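Side-chain contacts in DNA polymerase sliding clamp 2 (Sulfolobus tokodaii, PDB 3AIZ), which acts as a ring-forming DNA-encircling subunit that tethers DNA polymerase and other processing proteins to DNA during high-speed replication: residues 17-22 / 70-75; 44-49 / 202-207; 130-135 / 227-232; 141-146 / 218-223; 209-214 / 238-243. All coordinates share one frame; numbering follows the deposited sequence.

Contact 1. Residues 17-22 / 70-75; sequences SGLLKV and ININDL
Immediately before Ile72, the residue that meets Leu19 and Val22, the OD1 atom of Asn71 accepts the backbone N-H of Asn73, with 2.9 Å between that N and OD1. The bond is bent, 138° at the hydrogen, and the donor stands 21° out of the carbonyl plane of the amide. Asn71 is thus the N-cap of helix 72-80: a short side chain ending in an acceptor suits the place where strand 66-71 gives way to a helix whose first N-H groups have no preceding helical carbonyl to bond to. Ile72, the first residue of that helix, directs its side chain to the loop 17-22. Its CG1 branch lies trans to the backbone N (chi1 -174°) and the chain stays extended beyond it, which carries CD1 out at full length. There CD1 meets CD1 of Leu19 at 3.5 Å, and CG1 of Val22 comes tip to tip with the same methyl at 4.1 Å. In the PCNA fold this joins the loop between helix 9-16 and strand 25-30 to the start of the second helix of the N-terminal domain. A type II beta turn from Leu19 to Val22 shapes the loop; Leu20 and Lys21 occupy its corners, while the residues at its two ends both face Ile72. The turn's own bond, from Val22 N to Leu19 O at 3.5 Å, is weak. Branched aliphatic chains suit this buried spot, and Tyr39 of strand 34-40 covers both Leu19 and Val22, whereas Ile26 of strand 25-30 packs against Ile72.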
# COMPACT_ATOMS: atom_id res chain seq x y z
N SER A 17 3.44 -14.38 23.80
CA SER A 17 2.25 -14.25 22.96
C SER A 17 1.37 -15.49 23.07
O SER A 17 0.26 -15.52 22.56
CB SER A 17 2.64 -14.01 21.50
OG SER A 17 3.20 -15.18 20.93
N GLY A 18 1.89 -16.51 23.75
CA GLY A 18 1.17 -17.76 23.91
C GLY A 18 0.40 -17.83 25.21
O GLY A 18 -0.36 -18.77 25.45
N LEU A 19 0.60 -16.83 26.07
CA LEU A 19 -0.10 -16.78 27.35
C LEU A 19 -1.59 -16.51 27.14
O LEU A 19 -2.00 -15.37 26.93
CB LEU A 19 0.52 -15.72 28.26
CG LEU A 19 2.01 -15.89 28.54
CD1 LEU A 19 2.50 -14.83 29.52
CD2 LEU A 19 2.30 -17.27 29.09
N LEU A 20 -2.40 -17.57 27.20
CA LEU A 20 -3.83 -17.47 26.94
C LEU A 20 -4.59 -16.75 28.06
O LEU A 20 -4.39 -17.03 29.24
CB LEU A 20 -4.43 -18.86 26.73
CG LEU A 20 -4.02 -19.61 25.47
CD1 LEU A 20 -4.50 -21.05 25.52
CD2 LEU A 20 -4.55 -18.91 24.23
N LYS A 21 -5.46 -15.82 27.67
CA LYS A 21 -6.28 -15.08 28.62
C LYS A 21 -5.44 -14.37 29.68
O LYS A 21 -5.95 -14.03 30.74
CB LYS A 21 -7.29 -16.01 29.30
CG LYS A 21 -8.33 -16.60 28.36
CD LYS A 21 -9.26 -17.55 29.10
CE LYS A 21 -10.30 -18.16 28.18
NZ LYS A 21 -11.21 -17.13 27.59
N VAL A 22 -4.17 -14.15 29.38
CA VAL A 22 -3.28 -13.48 30.32
C VAL A 22 -3.67 -12.02 30.49
O VAL A 22 -3.87 -11.30 29.52
CB VAL A 22 -1.80 -13.57 29.88
CG1 VAL A 22 -1.57 -12.79 28.58
CG2 VAL A 22 -0.89 -13.04 30.98
N ILE A 70 5.09 -7.24 36.44
CA ILE A 70 5.24 -6.26 35.37
C ILE A 70 4.09 -6.30 34.37
O ILE A 70 3.33 -7.27 34.31
CB ILE A 70 6.56 -6.47 34.60
CG1 ILE A 70 6.48 -7.75 33.77
CG2 ILE A 70 7.73 -6.52 35.56
CD1 ILE A 70 7.71 -8.01 32.93
N ASN A 71 3.98 -5.24 33.57
CA ASN A 71 2.98 -5.17 32.51
C ASN A 71 3.49 -5.90 31.27
O ASN A 71 4.40 -5.43 30.59
CB ASN A 71 2.66 -3.71 32.17
CG ASN A 71 1.52 -3.57 31.18
OD1 ASN A 71 1.31 -4.44 30.33
ND2 ASN A 71 0.79 -2.47 31.28
N ILE A 72 2.88 -7.05 30.97
CA ILE A 72 3.34 -7.90 29.88
C ILE A 72 3.33 -7.20 28.53
O ILE A 72 4.14 -7.50 27.65
CB ILE A 72 2.51 -9.19 29.80
CG1 ILE A 72 3.09 -10.14 28.75
CG2 ILE A 72 1.05 -8.87 29.49
CD1 ILE A 72 2.35 -11.44 28.62
N ASN A 73 2.40 -6.26 28.36
CA ASN A 73 2.28 -5.53 27.10
C ASN A 73 3.56 -4.77 26.74
O ASN A 73 4.02 -4.83 25.60
CB ASN A 73 1.09 -4.58 27.14
CG ASN A 73 -0.24 -5.31 27.20
OD1 ASN A 73 -0.47 -6.25 26.44
ND2 ASN A 73 -1.12 -4.88 28.09
N ASP A 74 4.12 -4.06 27.71
CA ASP A 74 5.35 -3.31 27.51
C ASP A 74 6.50 -4.23 27.13
O ASP A 74 7.35 -3.87 26.31
CB ASP A 74 5.71 -2.52 28.77
CG ASP A 74 4.67 -1.49 29.13
OD1 ASP A 74 3.85 -1.14 28.25
OD2 ASP A 74 4.67 -1.02 30.29
N LEU A 75 6.52 -5.41 27.73
CA LEU A 75 7.58 -6.38 27.48
C LEU A 75 7.47 -6.97 26.08
O LEU A 75 8.45 -7.47 25.53
CB LEU A 75 7.55 -7.49 28.54
CG LEU A 75 8.63 -8.57 28.45
CD1 LEU A 75 10.01 -7.94 28.36
CD2 LEU A 75 8.55 -9.50 29.65

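Contact 2. Residues 44-49 / 202-207; sequences KVLMVI and IEVLKD
With CG of Leu46 trans to its backbone N (chi1 176°) and CG1 of Val204 set the same way on its own residue (chi1 -176°), the two side chains lie flank to flank and run in opposite senses. One valine methyl lies along the whole leucine and not merely against its end. Val204 CG1 is 3.9 Å from Leu46 CB, and it is 4.0 Å from Leu46 CD2, with CG and CD1 of the leucine at similar range. The other valine branch, CG2, turns toward the loop before the strand, where Val45 CG1 touches it more loosely at 4.5 Å. All of this is dispersion between aliphatic groups, so a compact beta-branched residue on the helix and a longer leucine on the strand fit one another. The backbones stay well apart, 7.3 Å between the CA atoms of Leu46 and Val204, a spacing that the side chains span. On the helix the polar residues Glu203 and Lys206 face elsewhere, and the main chain is held by its own bonding, such as Lys206 N to Ile202 O at 2.8 Å. Leu20 packs beside the contact, against both Leu46 and Asp207, while Ile244 touches Leu46 from strand 239-244. Strand 46-53 belongs to the N-terminal half of the chain and helix 202-211 to the C-terminal half, so the pair bridges the seam between the two domains of a PCNA subunit, in a fold whose helices line the channel of the assembled ring.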
# COMPACT_ATOMS: atom_id res chain seq x y z
N LYS A 44 -10.16 -21.88 36.49
CA LYS A 44 -9.28 -22.84 37.15
C LYS A 44 -9.09 -24.13 36.34
O LYS A 44 -8.62 -25.13 36.87
CB LYS A 44 -9.81 -23.17 38.55
CG LYS A 44 -9.95 -21.97 39.46
CD LYS A 44 -8.62 -21.23 39.61
CE LYS A 44 -8.74 -20.08 40.60
NZ LYS A 44 -9.76 -19.09 40.19
N VAL A 45 -9.45 -24.09 35.07
CA VAL A 45 -9.34 -25.28 34.22
C VAL A 45 -7.99 -25.34 33.51
O VAL A 45 -7.45 -26.43 33.28
CB VAL A 45 -10.47 -25.33 33.17
CG1 VAL A 45 -10.29 -26.53 32.26
CG2 VAL A 45 -11.83 -25.38 33.86
N LEU A 46 -7.44 -24.18 33.17
CA LEU A 46 -6.19 -24.12 32.42
C LEU A 46 -5.10 -23.39 33.20
O LEU A 46 -5.30 -22.26 33.64
CB LEU A 46 -6.41 -23.43 31.08
CG LEU A 46 -5.17 -23.20 30.22
CD1 LEU A 46 -4.60 -24.52 29.74
CD2 LEU A 46 -5.49 -22.30 29.05
N MET A 47 -3.96 -24.04 33.35
CA MET A 47 -2.80 -23.41 33.98
C MET A 47 -1.73 -23.12 32.94
O MET A 47 -1.16 -24.03 32.34
CB MET A 47 -2.22 -24.30 35.08
CG MET A 47 -0.90 -23.78 35.64
SD MET A 47 -0.29 -24.77 37.01
CE MET A 47 -1.62 -24.54 38.19
N VAL A 48 -1.45 -21.83 32.72
CA VAL A 48 -0.42 -21.44 31.77
C VAL A 48 0.91 -21.22 32.47
O VAL A 48 1.00 -20.47 33.45
CB VAL A 48 -0.82 -20.16 31.00
CG1 VAL A 48 0.24 -19.83 29.96
CG2 VAL A 48 -2.18 -20.34 30.35
N ILE A 49 1.95 -21.88 31.98
CA ILE A 49 3.28 -21.75 32.55
C ILE A 49 4.30 -21.32 31.51
O ILE A 49 4.40 -21.89 30.43
CB ILE A 49 3.76 -23.07 33.19
CG1 ILE A 49 2.88 -23.45 34.38
CG2 ILE A 49 5.21 -22.95 33.64
CD1 ILE A 49 3.28 -24.75 35.04
N ILE A 202 -13.25 -28.39 24.46
CA ILE A 202 -12.79 -28.01 23.13
C ILE A 202 -12.32 -26.57 23.10
O ILE A 202 -11.32 -26.24 22.46
CB ILE A 202 -13.89 -28.20 22.07
CG1 ILE A 202 -14.21 -29.69 21.89
CG2 ILE A 202 -13.46 -27.61 20.74
CD1 ILE A 202 -14.77 -30.03 20.54
N GLU A 203 -13.05 -25.70 23.80
CA GLU A 203 -12.69 -24.29 23.88
C GLU A 203 -11.24 -24.12 24.33
O GLU A 203 -10.48 -23.35 23.75
CB GLU A 203 -13.63 -23.55 24.84
CG GLU A 203 -15.08 -23.52 24.38
CD GLU A 203 -15.27 -22.68 23.13
OE1 GLU A 203 -14.46 -21.75 22.90
OE2 GLU A 203 -16.24 -22.94 22.38
N VAL A 204 -10.87 -24.86 25.38
CA VAL A 204 -9.54 -24.74 25.95
C VAL A 204 -8.50 -25.47 25.12
O VAL A 204 -7.44 -24.92 24.80
CB VAL A 204 -9.51 -25.29 27.39
CG1 VAL A 204 -8.14 -25.06 28.00
CG2 VAL A 204 -10.59 -24.63 28.22
N LEU A 205 -8.80 -26.72 24.75
CA LEU A 205 -7.87 -27.52 23.97
C LEU A 205 -7.57 -26.87 22.62
O LEU A 205 -6.46 -26.95 22.11
CB LEU A 205 -8.44 -28.93 23.76
CG LEU A 205 -7.43 -30.00 23.35
CD1 LEU A 205 -6.39 -30.19 24.45
CD2 LEU A 205 -8.12 -31.31 23.03
N LYS A 206 -8.58 -26.21 22.06
CA LYS A 206 -8.44 -25.52 20.78
C LYS A 206 -7.46 -24.36 20.91
O LYS A 206 -6.49 -24.26 20.15
CB LYS A 206 -9.80 -25.01 20.31
CG LYS A 206 -9.79 -24.35 18.94
CD LYS A 206 -11.00 -23.44 18.77
CE LYS A 206 -12.28 -24.14 19.20
NZ LYS A 206 -13.47 -23.24 19.09
N ASP A 207 -7.72 -23.47 21.86
CA ASP A 207 -6.86 -22.31 22.10
C ASP A 207 -5.41 -22.71 22.32
O ASP A 207 -4.50 -22.15 21.70
CB ASP A 207 -7.36 -21.51 23.30
CG ASP A 207 -8.71 -20.85 23.04
OD1 ASP A 207 -9.18 -20.89 21.89
OD2 ASP A 207 -9.28 -20.29 24.00

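Contact 3. Residues 130-135 / 227-232; sequences VNLSVT and PMKIEV
Leu132, just ahead of strand 134-138, and Lys229, on strand 226-233, meet across the strand 218-223 that runs between them; the nearest CA atoms, of Leu132 and Met228, are 8.1 Å apart. Ser133 and Val134 both face Phe222 of the middle strand, a classic beta bulge right after Leu132. The leucine spans the gap over the middle strand: Leu132 CG lies 3.8 Å from Gly221 CA, an approach probably helped by the absence of a side chain there. Beyond it, CD2 of Leu132 touches the lysine's hydrocarbon chain, 4.0 Å from Lys229 CD and 4.1 Å from Lys229 CB, the leucine lying across the lysine chain, roughly perpendicular to it. The other methyl, CD1, rests more loosely near the carbonyl of Pro227, 4.4 Å from its O. Lys229 is fully extended, CG trans to the backbone N (chi1 177°), and so presents four methylenes as an apolar rod, also touched by Trp243. Its NZ forms a salt bridge with Glu231 OE2 at 3.3 Å, the hydrogen bond within it being weak, two residues along the same strand. Lysine thus does double duty at this partly exposed place, its methylenes sheltering a leucine while its ammonium group pairs with a carboxylate.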
# COMPACT_ATOMS: atom_id res chain seq x y z
N VAL A 130 1.12 -36.05 38.66
CA VAL A 130 0.43 -37.27 38.24
C VAL A 130 1.31 -38.10 37.31
O VAL A 130 2.35 -37.64 36.85
CB VAL A 130 -0.88 -36.94 37.50
CG1 VAL A 130 -1.86 -36.25 38.44
CG2 VAL A 130 -0.60 -36.08 36.29
N ASN A 131 0.87 -39.32 37.04
CA ASN A 131 1.58 -40.19 36.11
C ASN A 131 0.97 -40.13 34.72
O ASN A 131 -0.14 -40.60 34.49
CB ASN A 131 1.58 -41.63 36.61
CG ASN A 131 2.22 -42.59 35.63
OD1 ASN A 131 3.25 -42.28 35.02
ND2 ASN A 131 1.62 -43.76 35.46
N LEU A 132 1.71 -39.53 33.79
CA LEU A 132 1.27 -39.44 32.40
C LEU A 132 1.39 -40.80 31.72
O LEU A 132 2.46 -41.17 31.24
CB LEU A 132 2.07 -38.39 31.65
CG LEU A 132 1.53 -36.95 31.65
CD1 LEU A 132 0.72 -36.66 32.90
CD2 LEU A 132 2.67 -35.96 31.51
N SER A 133 0.28 -41.54 31.69
CA SER A 133 0.26 -42.86 31.08
C SER A 133 0.63 -42.79 29.61
O SER A 133 1.31 -43.67 29.08
CB SER A 133 -1.13 -43.49 31.23
OG SER A 133 -1.59 -43.43 32.56
N VAL A 134 0.18 -41.73 28.95
CA VAL A 134 0.40 -41.57 27.52
C VAL A 134 1.11 -40.26 27.20
O VAL A 134 0.68 -39.19 27.63
CB VAL A 134 -0.92 -41.61 26.73
CG1 VAL A 134 -0.67 -41.38 25.25
CG2 VAL A 134 -1.63 -42.93 26.96
N THR A 135 2.21 -40.35 26.45
CA THR A 135 2.91 -39.16 25.97
C THR A 135 3.24 -39.32 24.50
O THR A 135 3.64 -40.40 24.05
CB THR A 135 4.21 -38.90 26.76
OG1 THR A 135 5.08 -40.03 26.64
CG2 THR A 135 3.91 -38.64 28.23
N PRO A 227 -5.32 -34.56 34.33
CA PRO A 227 -4.97 -33.38 33.54
C PRO A 227 -4.01 -33.69 32.39
O PRO A 227 -3.16 -34.58 32.52
CB PRO A 227 -4.29 -32.46 34.56
CG PRO A 227 -4.90 -32.84 35.85
CD PRO A 227 -5.13 -34.32 35.77
N MET A 228 -4.15 -32.97 31.29
CA MET A 228 -3.26 -33.12 30.14
C MET A 228 -2.16 -32.07 30.18
O MET A 228 -2.42 -30.91 30.51
CB MET A 228 -4.04 -33.02 28.83
CG MET A 228 -3.16 -32.92 27.59
SD MET A 228 -4.09 -32.59 26.07
CE MET A 228 -4.89 -34.16 25.81
N LYS A 229 -0.94 -32.48 29.85
CA LYS A 229 0.20 -31.58 29.88
C LYS A 229 0.76 -31.35 28.48
O LYS A 229 1.12 -32.31 27.79
CB LYS A 229 1.29 -32.16 30.79
CG LYS A 229 2.57 -31.34 30.85
CD LYS A 229 3.63 -32.06 31.66
CE LYS A 229 4.90 -31.23 31.78
NZ LYS A 229 5.94 -31.95 32.57
N ILE A 230 0.84 -30.09 28.07
CA ILE A 230 1.45 -29.74 26.79
C ILE A 230 2.75 -28.97 27.00
O ILE A 230 2.77 -27.94 27.69
CB ILE A 230 0.50 -28.91 25.90
CG1 ILE A 230 -0.70 -29.75 25.45
CG2 ILE A 230 1.24 -28.39 24.68
CD1 ILE A 230 -1.77 -29.90 26.50
N GLU A 231 3.83 -29.46 26.41
CA GLU A 231 5.12 -28.78 26.47
C GLU A 231 5.46 -28.18 25.11
O GLU A 231 5.52 -28.88 24.11
CB GLU A 231 6.22 -29.75 26.90
CG GLU A 231 5.95 -30.46 28.22
CD GLU A 231 7.11 -31.34 28.65
OE1 GLU A 231 8.25 -31.08 28.22
OE2 GLU A 231 6.88 -32.29 29.43
N VAL A 232 5.69 -26.87 25.09
CA VAL A 232 6.00 -26.16 23.86
C VAL A 232 7.41 -25.58 23.93
O VAL A 232 7.59 -24.42 24.30
CB VAL A 232 5.00 -25.02 23.59
CG1 VAL A 232 5.25 -24.39 22.24
CG2 VAL A 232 3.57 -25.54 23.68

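Contact 4. Residues 141-146 / 218-223; sequences DVLKDI and VTVGFG
Asp141 opens the turn of helix 140-150 that delivers Leu143 onto Val218 and Val220; its backbone N is held by OD2 of Asp139, while its O receives Asp145 N at 2.9 Å. Val142 follows on another face of the helix and packs on Val104 of the neighbouring PCNA3 subunit. Leu143 is the residue that makes the contact. Its CG lies trans to the carbonyl carbon (chi1 -62°), and CD1 reaches the strand, 3.6 Å from Val218 CG1 and 3.9 Å from Val218 CB. The same methyl is 4.1 Å from Val220 CG2, so it rests on two valines side by side, whose side chains, two residues apart on an extended strand, emerge on one face. Leu143 comes in at a slant to Val218, and the 8.7 Å between their CA atoms is filled by aliphatic carbon. Leucine is long enough to cover that distance, and valine suits a strand that must present a smooth apolar face to a helix. Lys144 turns outward over Ser213 and Lys210. Asp145 and Ile146 come round to Tyr105 of the PCNA3 chain, and Ile146 N continues the helical bonding to Val142 O at 2.9 Å. Phe209 of helix 202-211 and Thr212 just after it close around Leu143. One helix thus carries two apolar faces, one laid on the sheet of its own domain and one turned to the next subunit, as in PCNA rings, where the C-terminal domain of one subunit meets the N-terminal domain of another.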
# COMPACT_ATOMS: atom_id res chain seq x y z
N ASP A 141 2.10 -27.59 14.21
CA ASP A 141 1.21 -27.33 13.08
C ASP A 141 0.08 -28.35 13.01
O ASP A 141 -1.07 -28.01 12.70
CB ASP A 141 1.99 -27.30 11.77
CG ASP A 141 2.89 -26.08 11.65
OD1 ASP A 141 2.41 -24.96 11.94
OD2 ASP A 141 4.07 -26.24 11.27
N VAL A 142 0.40 -29.61 13.30
CA VAL A 142 -0.59 -30.67 13.29
C VAL A 142 -1.67 -30.40 14.34
O VAL A 142 -2.86 -30.46 14.05
CB VAL A 142 0.04 -32.05 13.56
CG1 VAL A 142 -1.03 -33.12 13.60
CG2 VAL A 142 1.09 -32.36 12.50
N LEU A 143 -1.24 -30.11 15.56
CA LEU A 143 -2.17 -29.81 16.65
C LEU A 143 -3.04 -28.61 16.29
O LEU A 143 -4.23 -28.58 16.61
CB LEU A 143 -1.41 -29.57 17.96
CG LEU A 143 -0.59 -30.75 18.48
CD1 LEU A 143 0.17 -30.36 19.74
CD2 LEU A 143 -1.47 -31.96 18.73
N LYS A 144 -2.44 -27.63 15.63
CA LYS A 144 -3.18 -26.46 15.17
C LYS A 144 -4.26 -26.89 14.18
O LYS A 144 -5.39 -26.41 14.25
CB LYS A 144 -2.24 -25.44 14.53
CG LYS A 144 -2.91 -24.14 14.13
CD LYS A 144 -1.88 -23.14 13.63
CE LYS A 144 -2.50 -21.78 13.37
NZ LYS A 144 -1.48 -20.78 12.95
N ASP A 145 -3.90 -27.78 13.27
CA ASP A 145 -4.86 -28.32 12.31
C ASP A 145 -6.00 -29.03 13.02
O ASP A 145 -7.17 -28.85 12.66
CB ASP A 145 -4.17 -29.28 11.34
CG ASP A 145 -3.26 -28.57 10.35
OD1 ASP A 145 -3.47 -27.36 10.12
OD2 ASP A 145 -2.34 -29.22 9.81
N ILE A 146 -5.67 -29.82 14.03
CA ILE A 146 -6.67 -30.52 14.83
C ILE A 146 -7.57 -29.53 15.57
O ILE A 146 -8.76 -29.77 15.76
CB ILE A 146 -6.02 -31.48 15.84
CG1 ILE A 146 -5.29 -32.61 15.10
CG2 ILE A 146 -7.06 -32.05 16.79
CD1 ILE A 146 -4.65 -33.62 16.02
N VAL A 218 6.18 -30.44 19.99
CA VAL A 218 5.27 -30.33 21.12
C VAL A 218 5.07 -31.69 21.77
O VAL A 218 4.77 -32.67 21.09
CB VAL A 218 3.91 -29.77 20.69
CG1 VAL A 218 2.99 -29.60 21.89
CG2 VAL A 218 4.08 -28.45 19.96
N THR A 219 5.23 -31.74 23.09
CA THR A 219 5.00 -32.98 23.84
C THR A 219 3.67 -32.92 24.57
O THR A 219 3.43 -32.03 25.37
CB THR A 219 6.13 -33.24 24.85
OG1 THR A 219 7.37 -33.45 24.15
CG2 THR A 219 5.82 -34.48 25.68
N VAL A 220 2.80 -33.89 24.28
CA VAL A 220 1.50 -33.97 24.91
C VAL A 220 1.41 -35.20 25.79
O VAL A 220 1.67 -36.32 25.34
CB VAL A 220 0.36 -34.01 23.88
CG1 VAL A 220 -0.99 -34.15 24.57
CG2 VAL A 220 0.40 -32.77 23.00
N GLY A 221 1.05 -35.01 27.06
CA GLY A 221 0.91 -36.11 27.99
C GLY A 221 -0.43 -36.10 28.68
O GLY A 221 -0.99 -35.04 28.97
N PHE A 222 -0.97 -37.29 28.95
CA PHE A 222 -2.22 -37.42 29.68
C PHE A 222 -2.40 -38.84 30.19
O PHE A 222 -1.56 -39.70 29.96
CB PHE A 222 -3.41 -37.02 28.79
CG PHE A 222 -3.73 -38.01 27.71
CD1 PHE A 222 -4.78 -38.90 27.86
CD2 PHE A 222 -2.98 -38.06 26.55
CE1 PHE A 222 -5.08 -39.81 26.87
CE2 PHE A 222 -3.27 -38.97 25.55
CZ PHE A 222 -4.33 -39.85 25.71
N GLY A 223 -3.50 -39.08 30.89
CA GLY A 223 -3.81 -40.39 31.41
C GLY A 223 -5.30 -40.52 31.70
O GLY A 223 -6.07 -39.64 31.34

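Contact 5. Residues 209-214 / 238-243; sequences FKVTSI and GQLIFW
Val211 CG1 points at two residues of strand 239-244 at once, lying 4.1 Å from Leu240 CD1 and 4.2 Å from Phe242 CZ, the methyl approaching the phenylalanine ring obliquely. Leu240 CD1 is shared, for Ile214 CD1 also rests on it at 4.0 Å; one leucine methyl thus receives two residues three apart on the helical segment. Both side chains lie nearly perpendicular to the leucine. Ile214 reaches it with CG1 between its backbone N and carbonyl carbon (chi1 70°) and the chain extended from there. Leucine and phenylalanine, two residues apart and so on the same face of the strand, give an apolar surface on which valine and isoleucine can settle. Behind this first shell the end of the helix is held by its own polar groups. Phe209 O receives Thr212 OG1 at 2.7 Å and also, weakly, Thr212 N, as the alpha-helix tightens into a 3-10 segment. One residue on, Ser213 OG bonds to Lys210 O at 3.1 Å, nearly in line with the carbonyl (161°). Such hydroxyl residues can satisfy main-chain carbonyls where the helix ends. Farther out, Leu19 and Leu20 from the loop after helix 9-16 cover Leu240 and Val211, Val232 of strand 226-233 touches Ile214 and Leu240, and Phe209 packs on Ala147 of helix 140-150, leaving the helix end wedged between the other helix of its domain and the strands beneath.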
# COMPACT_ATOMS: atom_id res chain seq x y z
N PHE A 209 -3.83 -25.70 21.63
CA PHE A 209 -3.29 -26.35 20.44
C PHE A 209 -2.86 -25.34 19.38
O PHE A 209 -1.79 -25.48 18.79
CB PHE A 209 -4.31 -27.33 19.86
CG PHE A 209 -4.24 -28.71 20.44
CD1 PHE A 209 -3.78 -28.90 21.73
CD2 PHE A 209 -4.63 -29.81 19.70
CE1 PHE A 209 -3.71 -30.17 22.27
CE2 PHE A 209 -4.56 -31.08 20.23
CZ PHE A 209 -4.10 -31.26 21.52
N LYS A 210 -3.69 -24.33 19.16
CA LYS A 210 -3.39 -23.31 18.17
C LYS A 210 -2.08 -22.60 18.49
O LYS A 210 -1.32 -22.24 17.59
CB LYS A 210 -4.54 -22.30 18.10
CG LYS A 210 -4.40 -21.25 17.00
CD LYS A 210 -5.67 -20.42 16.88
CE LYS A 210 -5.52 -19.30 15.85
NZ LYS A 210 -4.48 -18.31 16.25
N VAL A 211 -1.81 -22.42 19.78
CA VAL A 211 -0.60 -21.74 20.23
C VAL A 211 0.65 -22.59 20.05
O VAL A 211 1.73 -22.07 19.78
CB VAL A 211 -0.72 -21.34 21.72
CG1 VAL A 211 0.62 -20.88 22.26
CG2 VAL A 211 -1.77 -20.25 21.89
N THR A 212 0.50 -23.91 20.18
CA THR A 212 1.64 -24.82 20.12
C THR A 212 2.32 -24.85 18.75
O THR A 212 3.33 -25.53 18.57
CB THR A 212 1.24 -26.26 20.50
OG1 THR A 212 0.45 -26.83 19.45
CG2 THR A 212 0.44 -26.26 21.80
N SER A 213 1.76 -24.12 17.79
CA SER A 213 2.31 -24.10 16.44
C SER A 213 3.70 -23.46 16.39
O SER A 213 4.46 -23.67 15.44
CB SER A 213 1.36 -23.40 15.47
OG SER A 213 1.20 -22.03 15.81
N ILE A 214 4.02 -22.68 17.42
CA ILE A 214 5.32 -22.00 17.49
C ILE A 214 6.46 -22.98 17.76
O ILE A 214 7.63 -22.60 17.77
CB ILE A 214 5.33 -20.91 18.58
CG1 ILE A 214 5.30 -21.55 19.97
CG2 ILE A 214 4.17 -19.95 18.39
CD1 ILE A 214 5.34 -20.56 21.11
N GLY A 238 13.66 -21.60 25.99
CA GLY A 238 12.39 -21.09 26.47
C GLY A 238 11.27 -22.09 26.25
O GLY A 238 11.17 -22.70 25.19
N GLN A 239 10.42 -22.25 27.26
CA GLN A 239 9.45 -23.33 27.25
C GLN A 239 8.06 -22.89 27.70
O GLN A 239 7.91 -22.19 28.70
CB GLN A 239 9.94 -24.48 28.12
CG GLN A 239 9.07 -25.72 28.11
CD GLN A 239 9.71 -26.89 28.84
OE1 GLN A 239 10.82 -26.77 29.35
NE2 GLN A 239 9.00 -28.01 28.90
N LEU A 240 7.05 -23.29 26.94
CA LEU A 240 5.66 -23.09 27.33
C LEU A 240 5.08 -24.40 27.84
O LEU A 240 5.30 -25.45 27.25
CB LEU A 240 4.82 -22.58 26.15
CG LEU A 240 4.55 -21.07 26.10
CD1 LEU A 240 3.78 -20.71 24.84
CD2 LEU A 240 3.78 -20.63 27.34
N ILE A 241 4.36 -24.33 28.95
CA ILE A 241 3.79 -25.53 29.55
C ILE A 241 2.34 -25.29 29.93
O ILE A 241 2.02 -24.34 30.66
CB ILE A 241 4.58 -25.97 30.80
CG1 ILE A 241 6.05 -26.18 30.45
CG2 ILE A 241 3.97 -27.23 31.40
CD1 ILE A 241 6.90 -26.59 31.63
N PHE A 242 1.45 -26.15 29.44
CA PHE A 242 0.03 -26.01 29.72
C PHE A 242 -0.49 -27.20 30.51
O PHE A 242 -0.02 -28.33 30.35
CB PHE A 242 -0.76 -25.87 28.42
CG PHE A 242 -0.42 -24.64 27.64
CD1 PHE A 242 0.53 -24.68 26.63
CD2 PHE A 242 -1.05 -23.43 27.90
CE1 PHE A 242 0.85 -23.55 25.91
CE2 PHE A 242 -0.73 -22.30 27.18
CZ PHE A 242 0.22 -22.36 26.18
N TRP A 243 -1.47 -26.95 31.37
CA TRP A 243 -2.16 -28.00 32.09
C TRP A 243 -3.66 -27.82 31.94
O TRP A 243 -4.21 -26.79 32.32
CB TRP A 243 -1.77 -28.01 33.57
CG TRP A 243 -0.42 -28.60 33.83
CD1 TRP A 243 0.75 -27.92 34.02
CD2 TRP A 243 -0.10 -29.99 33.95
NE1 TRP A 243 1.78 -28.81 34.24
CE2 TRP A 243 1.28 -30.08 34.20
CE3 TRP A 243 -0.85 -31.17 33.86
CZ2 TRP A 243 1.93 -31.30 34.37
CZ3 TRP A 243 -0.21 -32.38 34.03
CH2 TRP A 243 1.17 -32.44 34.28

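In the fold
Contacts 1 and 4 are the buried ones, lying on opposite sides of the chain's centre, one in each domain; contacts 2 and 5 are partly buried, and contact 3 is at the surface. Helix 202-211 serves both contact 2, facing strand 46-53 of the N-terminal domain, and contact 5, facing strand 239-244, and those two strands are neighbours. The loop 17-22 of contact 1 touches contacts 2 and 5, whereas contacts 3 and 4 meet through neighbouring strands 218-223 and 226-233. Aliphatic side chains alone join the segments in contacts 1, 2 and 4, contact 5 adds an aromatic ring, and contact 3 uses the hydrocarbon chain of a lysine.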